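Local coordinates for McyG protein (Microcystis aeruginosa PCC 7806, PDB 4R0M) that binds phenylalanyl-adenylate in its adenylation domain and probably activates the starter acid for loading onto the adjoining carrier domain in microcystin synthesis, at residues M222-V227 with Q244-M249; K502-V507 with G512-Y517. All coordinates share one frame; numbering follows the deposited sequence.

Interaction 1 (M222-V227 with Q244-M249); sequences MPLDHV and QIHVPM. With FA5 (adenosine-5'-[phenylalaninyl-phosphate]), chain C.
Met222 and Val247 turn two backbone carbonyls toward one water, which joins the segments where no direct hydrogen bond does. The water donates to Met222 O (2.9 Å) and to Val247 O. Asn220 ND2 also donates to Met222 O, so this oxygen has two partners.

Beside the bridge, Pro223 meets Met249, which was deposited as selenomethionine. The ring atom CD of Pro223 lies 3.7 Å from SE of Met249. The Met249 chain is extended through chi1 and chi2 and bends only at chi3, which leaves selenium against the proline ring. On the other flank, CD2 of Leu224 approaches ND1 of His246 at 3.4 Å. Leu224 also packs on Phe83 and Ile84 of helix 80-93.

His246 NE2 donates to Gln244 OE1 (2.7 Å, 157° at the hydrogen). The acceptor lies in the imidazole plane, and the donor sits on a carbonyl lone pair. ND1 of the same ring accepts from Asn220 ND2, so both ring nitrogens are engaged and the ring's rotation is fixed.

The segments belong to a beta-alpha-beta crossover. Strand 217-220 leads through the 222-227 loop into helix 227-240, and the chain returns on the neighbouring parallel strand 243-246. The loop ends at His226, the N-cap of that helix. With CG anti to the backbone N (chi1 -168°), the ring edge reaches the adenylate, near OP3 of FA5, the oxygen linking phosphate to the acyl carbon.

The bonding of His246 is consistent with a neutral ring protonated at NE2. The loop packed on strand 243-246 thus also carries His226, whose ND1 is held by Gly228 N and whose NE2 makes only a weak bond to OP3 (3.0 Å, 126°).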
HETATM    1  N   MSE A 222       1.273   8.415  -0.266  1.00 28.54           N
HETATM    2  CA  MSE A 222       0.245   7.409  -0.230  1.00 28.69           C
HETATM    3  C   MSE A 222      -0.731   7.730   0.832  1.00 28.81           C
HETATM    4  O   MSE A 222      -0.373   8.417   1.732  1.00 29.23           O
HETATM    5  CB  MSE A 222       0.838   6.060   0.096  1.00 28.52           C
HETATM    6  CG  MSE A 222       1.697   5.459  -1.005  1.00 28.99           C
HETATM    7 SE   MSE A 222       0.950   5.123  -2.756  1.00 28.86          SE
HETATM    8  CE  MSE A 222       1.767   6.572  -3.669  1.00 29.83           C
ATOM      9  N   PRO A 223      -1.959   7.282   0.743  1.00 28.86           N
ATOM     10  CA  PRO A 223      -2.941   7.599   1.787  1.00 28.73           C
ATOM     11  C   PRO A 223      -2.539   7.033   3.149  1.00 28.55           C
ATOM     12  O   PRO A 223      -1.946   5.957   3.226  1.00 28.55           O
ATOM     13  CB  PRO A 223      -4.238   6.950   1.282  1.00 28.68           C
ATOM     14  CG  PRO A 223      -3.824   5.995   0.219  1.00 28.78           C
ATOM     15  CD  PRO A 223      -2.567   6.548  -0.381  1.00 28.76           C
ATOM     16  N   LEU A 224      -2.878   7.765   4.205  1.00 28.42           N
ATOM     17  CA  LEU A 224      -2.373   7.489   5.547  1.00 28.11           C
ATOM     18  C   LEU A 224      -2.927   6.240   6.220  1.00 28.05           C
ATOM     19  O   LEU A 224      -2.370   5.784   7.214  1.00 28.13           O
ATOM     20  CB  LEU A 224      -2.574   8.708   6.454  1.00 28.24           C
ATOM     21  CG  LEU A 224      -1.744   9.967   6.178  1.00 28.55           C
ATOM     22  CD1 LEU A 224      -2.095  11.039   7.193  1.00 29.04           C
ATOM     23  CD2 LEU A 224      -0.252   9.684   6.215  1.00 28.66           C
ATOM     24  N   ASP A 225      -4.014   5.684   5.691  1.00 27.91           N
ATOM     25  CA  ASP A 225      -4.608   4.474   6.272  1.00 27.44           C
ATOM     26  C   ASP A 225      -3.805   3.213   5.961  1.00 26.98           C
ATOM     27  O   ASP A 225      -3.978   2.190   6.619  1.00 27.04           O
ATOM     28  CB  ASP A 225      -6.062   4.295   5.821  1.00 27.98           C
ATOM     29  CG  ASP A 225      -6.207   4.279   4.318  1.00 28.07           C
ATOM     30  OD1 ASP A 225      -6.261   5.377   3.720  1.00 28.79           O
ATOM     31  OD2 ASP A 225      -6.272   3.174   3.738  1.00 27.83           O
ATOM     32  N   HIS A 226      -2.934   3.285   4.959  1.00 26.89           N
ATOM     33  CA  HIS A 226      -2.116   2.139   4.578  1.00 27.11           C
ATOM     34  C   HIS A 226      -0.892   1.976   5.446  1.00 27.05           C
ATOM     35  O   HIS A 226      -0.308   2.959   5.905  1.00 27.10           O
ATOM     36  CB  HIS A 226      -1.723   2.233   3.116  1.00 27.17           C
ATOM     37  CG  HIS A 226      -1.136   0.961   2.570  1.00 27.50           C
ATOM     38  ND1 HIS A 226       0.187   0.721   2.567  1.00 27.36           N
ATOM     39  CD2 HIS A 226      -1.744  -0.163   2.010  1.00 27.54           C
ATOM     40  CE1 HIS A 226       0.420  -0.489   2.031  1.00 27.83           C
ATOM     41  NE2 HIS A 226      -0.763  -1.030   1.686  1.00 27.70           N
ATOM     42  N   VAL A 227      -0.494   0.723   5.660  1.00 27.03           N
ATOM     43  CA  VAL A 227       0.617   0.368   6.559  1.00 27.06           C
ATOM     44  C   VAL A 227       1.969   1.006   6.194  1.00 26.97           C
ATOM     45  O   VAL A 227       2.785   1.291   7.076  1.00 26.83           O
ATOM     46  CB  VAL A 227       0.747  -1.172   6.696  1.00 27.22           C
ATOM     47  CG1 VAL A 227       1.304  -1.797   5.423  1.00 27.21           C
ATOM     48  CG2 VAL A 227       1.594  -1.548   7.904  1.00 27.75           C
ATOM     49  N   GLN A 244       9.674  14.325   8.517  1.00 30.93           N
ATOM     50  CA  GLN A 244       8.766  13.562   7.658  1.00 30.67           C
ATOM     51  C   GLN A 244       7.756  14.461   6.947  1.00 30.00           C
ATOM     52  O   GLN A 244       7.223  15.410   7.529  1.00 29.44           O
ATOM     53  CB  GLN A 244       8.066  12.422   8.421  1.00 30.65           C
ATOM     54  CG  GLN A 244       7.110  12.846   9.525  1.00 30.59           C
ATOM     55  CD  GLN A 244       6.408  11.661  10.163  1.00 31.11           C
ATOM     56  OE1 GLN A 244       5.395  11.171   9.656  1.00 31.07           O
ATOM     57  NE2 GLN A 244       6.937  11.200  11.292  1.00 31.00           N
ATOM     58  N   ILE A 245       7.511  14.148   5.679  1.00 29.67           N
ATOM     59  CA  ILE A 245       6.617  14.932   4.835  1.00 29.36           C
ATOM     60  C   ILE A 245       5.476  14.050   4.333  1.00 29.52           C
ATOM     61  O   ILE A 245       5.694  12.898   3.949  1.00 29.25           O
ATOM     62  CB  ILE A 245       7.373  15.559   3.643  1.00 28.91           C
ATOM     63  CG1 ILE A 245       8.640  16.272   4.132  1.00 28.84           C
ATOM     64  CG2 ILE A 245       6.478  16.530   2.884  1.00 28.96           C
ATOM     65  CD1 ILE A 245       9.704  16.451   3.072  1.00 28.68           C
ATOM     66  N   HIS A 246       4.263  14.597   4.355  1.00 29.83           N
ATOM     67  CA  HIS A 246       3.085  13.891   3.867  1.00 30.04           C
ATOM     68  C   HIS A 246       2.314  14.710   2.871  1.00 30.36           C
ATOM     69  O   HIS A 246       1.877  15.827   3.164  1.00 30.40           O
ATOM     70  CB  HIS A 246       2.206  13.441   5.025  1.00 29.99           C
ATOM     71  CG  HIS A 246       2.839  12.367   5.873  1.00 30.62           C
ATOM     72  ND1 HIS A 246       2.791  11.063   5.541  1.00 30.43           N
ATOM     73  CD2 HIS A 246       3.574  12.446   7.055  1.00 30.47           C
ATOM     74  CE1 HIS A 246       3.446  10.342   6.466  1.00 30.32           C
ATOM     75  NE2 HIS A 246       3.927  11.189   7.391  1.00 30.85           N
ATOM     76  N   VAL A 247       2.159  14.144   1.676  1.00 30.09           N
ATOM     77  CA  VAL A 247       1.494  14.800   0.553  1.00 30.32           C
ATOM     78  C   VAL A 247       0.239  13.998   0.202  1.00 30.34           C
ATOM     79  O   VAL A 247       0.286  12.767   0.201  1.00 30.25           O
ATOM     80  CB  VAL A 247       2.422  14.853  -0.686  1.00 30.41           C
ATOM     81  CG1 VAL A 247       1.912  15.857  -1.713  1.00 30.27           C
ATOM     82  CG2 VAL A 247       3.851  15.196  -0.283  1.00 30.64           C
ATOM     83  N   PRO A 248      -0.889  14.683  -0.088  1.00 30.58           N
ATOM     84  CA  PRO A 248      -2.084  13.948  -0.523  1.00 30.72           C
ATOM     85  C   PRO A 248      -1.856  13.317  -1.897  1.00 30.93           C
ATOM     86  O   PRO A 248      -1.265  13.951  -2.776  1.00 30.73           O
ATOM     87  CB  PRO A 248      -3.170  15.033  -0.603  1.00 30.71           C
ATOM     88  CG  PRO A 248      -2.613  16.225   0.107  1.00 30.58           C
ATOM     89  CD  PRO A 248      -1.128  16.137  -0.056  1.00 30.50           C
HETATM   90  N   MSE A 249      -2.313  12.077  -2.064  1.00 31.61           N
HETATM   91  CA  MSE A 249      -2.041  11.286  -3.271  1.00 31.98           C
HETATM   92  C   MSE A 249      -2.507  11.971  -4.527  1.00 32.20           C
HETATM   93  O   MSE A 249      -1.803  11.958  -5.538  1.00 32.29           O
HETATM   94  CB  MSE A 249      -2.692   9.909  -3.153  1.00 32.55           C
HETATM   95  CG  MSE A 249      -2.222   8.979  -4.271  1.00 33.50           C
HETATM   96 SE   MSE A 249      -2.932   7.156  -4.042  1.00 34.92          SE
HETATM   97  CE  MSE A 249      -4.856   7.565  -3.905  1.00 34.50           C
TER
HETATM   98  C   FA5 C 701       1.114  -3.562   0.942  0.60 33.90           C
HETATM   99  O   FA5 C 701       0.751  -3.346  -0.208  0.60 34.65           O
HETATM  100  CA  FA5 C 701       2.576  -3.489   1.300  1.00 34.42           C
HETATM  101  N   FA5 C 701       3.238  -4.310   0.315  1.00 36.01           N
HETATM  102  CB  FA5 C 701       3.131  -2.060   1.207  1.00 35.54           C
HETATM  103  CG  FA5 C 701       4.635  -1.829   1.398  1.00 35.30           C
HETATM  104  CD1 FA5 C 701       5.597  -2.837   1.319  1.00 35.37           C
HETATM  105  CD2 FA5 C 701       5.082  -0.526   1.656  1.00 35.43           C
HETATM  106  CE1 FA5 C 701       6.957  -2.553   1.500  1.00 35.06           C
HETATM  107  CE2 FA5 C 701       6.438  -0.228   1.831  1.00 34.98           C
HETATM  108  CZ  FA5 C 701       7.383  -1.249   1.754  1.00 35.11           C
HETATM  109  P   FA5 C 701      -1.097  -4.976   1.655  1.00 31.13           P
HETATM  110  OP1 FA5 C 701      -2.281  -4.231   1.098  1.00 32.33           O
HETATM  111  OP2 FA5 C 701      -1.282  -5.805   2.901  1.00 31.12           O
HETATM  112  OP3 FA5 C 701       0.100  -3.916   1.935  0.60 32.75           O
HETATM  113  O5' FA5 C 701      -0.572  -5.939   0.473  1.00 31.02           O
HETATM  114  C5' FA5 C 701       0.504  -6.857   0.648  1.00 30.16           C
HETATM  115  C4' FA5 C 701       0.670  -7.643  -0.643  1.00 29.90           C
HETATM  116  O4' FA5 C 701       1.096  -6.812  -1.730  1.00 29.53           O
HETATM  117  C3' FA5 C 701       1.732  -8.719  -0.547  1.00 29.97           C
HETATM  118  O3' FA5 C 701       1.240  -9.905   0.075  1.00 30.72           O
HETATM  119  C2' FA5 C 701       2.082  -8.943  -2.001  1.00 30.42           C
HETATM  120  O2' FA5 C 701       1.140  -9.832  -2.612  1.00 30.32           O
HETATM  121  C1' FA5 C 701       1.919  -7.572  -2.621  1.00 30.19           C
HETATM  122  N9  FA5 C 701       3.260  -6.948  -2.754  1.00 31.15           N
HETATM  123  C8  FA5 C 701       3.773  -6.005  -1.942  1.00 31.08           C
HETATM  124  N7  FA5 C 701       5.018  -5.635  -2.329  1.00 31.43           N
HETATM  125  C5  FA5 C 701       5.331  -6.362  -3.416  1.00 31.59           C
HETATM  126  C6  FA5 C 701       6.494  -6.478  -4.332  1.00 31.76           C
HETATM  127  N6  FA5 C 701       7.602  -5.723  -4.157  1.00 32.13           N
HETATM  128  N1  FA5 C 701       6.414  -7.366  -5.352  1.00 31.88           N
HETATM  129  C2  FA5 C 701       5.318  -8.130  -5.541  1.00 31.82           C
HETATM  130  N3  FA5 C 701       4.226  -8.074  -4.755  1.00 31.55           N
HETATM  131  C4  FA5 C 701       4.171  -7.228  -3.692  1.00 31.51           C
HETATM  132  O   HOH W   1      -1.130  11.221   2.008  1.00 27.21           O

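Interaction 2 (K502-V507 with G512-Y517); sequences KIRSHV and GIAPAY
Arg504 and the carbonyls of Pro515 and Ala516 make the polar part of this contact. A single guanidinium nitrogen, NH1, serves both oxygens. Its bond to Pro515 O is short but bent (2.7 Å, 126° at the hydrogen), and the one to Ala516 O is longer (3.3 Å); both are weak. Pro515 O lies in the guanidinium plane, at its edge. The Arg504 chain leaves the helix with CG anti to the backbone N (chi1 -158°) and turns at chi3 (-47°). This bend carries NH1 over to the two carbonyls.

The aliphatic part of the same side chain crosses the proline ring. CG of Arg504 is 3.8 Å from CG of Pro515, so Arg504 adds an apolar contact to its polar one. Further along the helix, Val507 meets the same ring from its CD side. Its CG1 lies 3.8 Å from Pro515 CD and 3.5 Å from Ile513 O. Pro515 thus rests against two residues one helical turn apart.

The chain gets back to this helix by a turn at Gly512. This residue leaves helical geometry with positive phi, at backbone angles that call for glycine. The 512-517 segment then passes back obliquely across the side of the helix.

Val507 also packs on Leu452 and Ile456 of helix 449-457, and Pro515 touches Ile484 of strand 479-486. The segment leads from helix 498-511 into strand 517-520, and backbone bonds of Ala516 with Leu482 and of Tyr517 with Ile484 join it to strand 479-486.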
ATOM      1  N   LYS A 502      -5.873  -2.963 -30.987  1.00 53.05           N
ATOM      2  CA  LYS A 502      -4.453  -2.665 -30.828  1.00 51.87           C
ATOM      3  C   LYS A 502      -3.823  -3.425 -29.659  1.00 50.01           C
ATOM      4  O   LYS A 502      -2.643  -3.774 -29.708  1.00 50.36           O
ATOM      5  CB  LYS A 502      -4.259  -1.161 -30.652  1.00 54.18           C
ATOM      6  CG  LYS A 502      -2.979  -0.615 -31.268  1.00 56.53           C
ATOM      7  CD  LYS A 502      -3.097   0.875 -31.560  1.00 58.09           C
ATOM      8  CE  LYS A 502      -4.007   1.147 -32.751  1.00 58.77           C
ATOM      9  NZ  LYS A 502      -4.328   2.594 -32.900  1.00 59.69           N
ATOM     10  N   ILE A 503      -4.615  -3.682 -28.618  1.00 47.59           N
ATOM     11  CA  ILE A 503      -4.158  -4.441 -27.451  1.00 46.08           C
ATOM     12  C   ILE A 503      -3.970  -5.923 -27.791  1.00 45.36           C
ATOM     13  O   ILE A 503      -2.923  -6.502 -27.495  1.00 44.90           O
ATOM     14  CB  ILE A 503      -5.098  -4.257 -26.231  1.00 45.32           C
ATOM     15  CG1 ILE A 503      -4.976  -2.836 -25.677  1.00 45.53           C
ATOM     16  CG2 ILE A 503      -4.773  -5.260 -25.128  1.00 44.77           C
ATOM     17  CD1 ILE A 503      -6.125  -2.401 -24.791  1.00 45.36           C
ATOM     18  N   ARG A 504      -4.979  -6.520 -28.424  1.00 44.93           N
ATOM     19  CA  ARG A 504      -4.945  -7.940 -28.787  1.00 43.92           C
ATOM     20  C   ARG A 504      -3.735  -8.303 -29.651  1.00 43.46           C
ATOM     21  O   ARG A 504      -3.041  -9.281 -29.364  1.00 43.07           O
ATOM     22  CB  ARG A 504      -6.238  -8.355 -29.493  1.00 43.08           C
ATOM     23  CG  ARG A 504      -6.519  -9.850 -29.429  1.00 42.62           C
ATOM     24  CD  ARG A 504      -7.718 -10.258 -30.276  1.00 42.07           C
ATOM     25  NE  ARG A 504      -8.887  -9.392 -30.090  1.00 41.20           N
ATOM     26  CZ  ARG A 504      -9.770  -9.507 -29.101  1.00 40.64           C
ATOM     27  NH1 ARG A 504      -9.635 -10.449 -28.177  1.00 40.31           N
ATOM     28  NH2 ARG A 504     -10.795  -8.668 -29.034  1.00 41.24           N
ATOM     29  N   SER A 505      -3.486  -7.515 -30.697  1.00 43.37           N
ATOM     30  CA  SER A 505      -2.374  -7.779 -31.613  1.00 44.86           C
ATOM     31  C   SER A 505      -1.011  -7.606 -30.939  1.00 45.27           C
ATOM     32  O   SER A 505      -0.138  -8.465 -31.074  1.00 45.64           O
ATOM     33  CB  SER A 505      -2.473  -6.912 -32.870  1.00 45.29           C
ATOM     34  OG  SER A 505      -2.480  -5.535 -32.544  1.00 46.73           O
ATOM     35  N   HIS A 506      -0.845  -6.510 -30.199  1.00 45.55           N
ATOM     36  CA  HIS A 506       0.404  -6.231 -29.484  1.00 45.60           C
ATOM     37  C   HIS A 506       0.763  -7.309 -28.494  1.00 44.88           C
ATOM     38  O   HIS A 506       1.937  -7.649 -28.346  1.00 45.36           O
ATOM     39  CB  HIS A 506       0.341  -4.871 -28.799  1.00 46.92           C
ATOM     40  CG  HIS A 506       1.693  -4.307 -28.436  1.00 48.12           C
ATOM     41  ND1 HIS A 506       2.168  -4.310 -27.176  1.00 48.57           N
ATOM     42  CD2 HIS A 506       2.676  -3.710 -29.226  1.00 48.29           C
ATOM     43  CE1 HIS A 506       3.390  -3.743 -27.156  1.00 48.63           C
ATOM     44  NE2 HIS A 506       3.700  -3.379 -28.412  1.00 48.76           N
ATOM     45  N   VAL A 507      -0.247  -7.864 -27.823  1.00 43.86           N
ATOM     46  CA  VAL A 507      -0.045  -8.976 -26.883  1.00 43.00           C
ATOM     47  C   VAL A 507       0.355 -10.273 -27.597  1.00 43.32           C
ATOM     48  O   VAL A 507       1.224 -11.005 -27.112  1.00 43.07           O
ATOM     49  CB  VAL A 507      -1.281  -9.194 -25.969  1.00 42.12           C
ATOM     50  CG1 VAL A 507      -1.173 -10.495 -25.182  1.00 41.40           C
ATOM     51  CG2 VAL A 507      -1.443  -8.024 -25.009  1.00 41.55           C
ATOM     52  N   GLY A 512       2.843 -14.544 -27.996  1.00 44.86           N
ATOM     53  CA  GLY A 512       2.428 -15.725 -28.753  1.00 44.93           C
ATOM     54  C   GLY A 512       1.046 -16.240 -28.381  1.00 44.50           C
ATOM     55  O   GLY A 512       0.533 -17.171 -29.004  1.00 44.88           O
ATOM     56  N   ILE A 513       0.454 -15.640 -27.352  1.00 43.21           N
ATOM     57  CA  ILE A 513      -0.919 -15.936 -26.953  1.00 41.71           C
ATOM     58  C   ILE A 513      -1.757 -14.662 -27.019  1.00 41.41           C
ATOM     59  O   ILE A 513      -1.220 -13.552 -26.984  1.00 40.86           O
ATOM     60  CB  ILE A 513      -1.008 -16.562 -25.542  1.00 41.86           C
ATOM     61  CG1 ILE A 513      -0.296 -15.682 -24.503  1.00 42.05           C
ATOM     62  CG2 ILE A 513      -0.456 -17.982 -25.552  1.00 41.64           C
ATOM     63  CD1 ILE A 513      -0.736 -15.926 -23.075  1.00 42.19           C
ATOM     64  N   ALA A 514      -3.071 -14.829 -27.111  1.00 40.93           N
ATOM     65  CA  ALA A 514      -3.971 -13.698 -27.282  1.00 40.57           C
ATOM     66  C   ALA A 514      -4.995 -13.581 -26.158  1.00 40.25           C
ATOM     67  O   ALA A 514      -5.402 -14.591 -25.584  1.00 40.60           O
ATOM     68  CB  ALA A 514      -4.673 -13.797 -28.622  1.00 40.24           C
ATOM     69  N   PRO A 515      -5.405 -12.343 -25.831  1.00 39.86           N
ATOM     70  CA  PRO A 515      -6.530 -12.180 -24.912  1.00 40.32           C
ATOM     71  C   PRO A 515      -7.845 -12.580 -25.576  1.00 40.44           C
ATOM     72  O   PRO A 515      -8.124 -12.157 -26.703  1.00 40.33           O
ATOM     73  CB  PRO A 515      -6.526 -10.679 -24.604  1.00 39.81           C
ATOM     74  CG  PRO A 515      -5.796 -10.046 -25.737  1.00 39.82           C
ATOM     75  CD  PRO A 515      -4.778 -11.054 -26.177  1.00 39.92           C
ATOM     76  N   ALA A 516      -8.633 -13.403 -24.887  1.00 40.47           N
ATOM     77  CA  ALA A 516      -9.959 -13.781 -25.371  1.00 40.79           C
ATOM     78  C   ALA A 516     -10.897 -12.575 -25.345  1.00 41.35           C
ATOM     79  O   ALA A 516     -11.645 -12.344 -26.299  1.00 41.44           O
ATOM     80  CB  ALA A 516     -10.525 -14.926 -24.548  1.00 40.43           C
ATOM     81  N   TYR A 517     -10.837 -11.807 -24.257  1.00 41.31           N
ATOM     82  CA  TYR A 517     -11.641 -10.594 -24.109  1.00 41.79           C
ATOM     83  C   TYR A 517     -10.793  -9.410 -23.658  1.00 41.89           C
ATOM     84  O   TYR A 517      -9.908  -9.555 -22.813  1.00 42.37           O
ATOM     85  CB  TYR A 517     -12.784 -10.816 -23.114  1.00 42.07           C
ATOM     86  CG  TYR A 517     -13.687 -11.985 -23.443  1.00 42.16           C
ATOM     87  CD1 TYR A 517     -14.730 -11.849 -24.361  1.00 42.52           C
ATOM     88  CD2 TYR A 517     -13.502 -13.226 -22.832  1.00 42.31           C
ATOM     89  CE1 TYR A 517     -15.561 -12.918 -24.663  1.00 42.83           C
ATOM     90  CE2 TYR A 517     -14.327 -14.301 -23.126  1.00 42.45           C
ATOM     91  CZ  TYR A 517     -15.355 -14.140 -24.041  1.00 42.77           C
ATOM     92  OH  TYR A 517     -16.176 -15.203 -24.337  1.00 43.16           O
TER

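The two contacts do not touch. Their centres are 37 Å apart and their nearest atoms about 23 Å. Interaction 1 is buried in the AMP-binding region and reaches the ligand itself through His226. Interaction 2 lies about 30 Å from the centre of the chain, probably in the small C-terminal subdomain usual in adenylate-forming enzymes. A connection runs through the chain that follows interaction 2. After strand 517-520 it comes back to the pocket, where Ser530 and Ile531 touch His226 and Lys533 hydrogen-bonds FA5. This closure over the adenylate is consistent with the adenylation conformation of such enzymes.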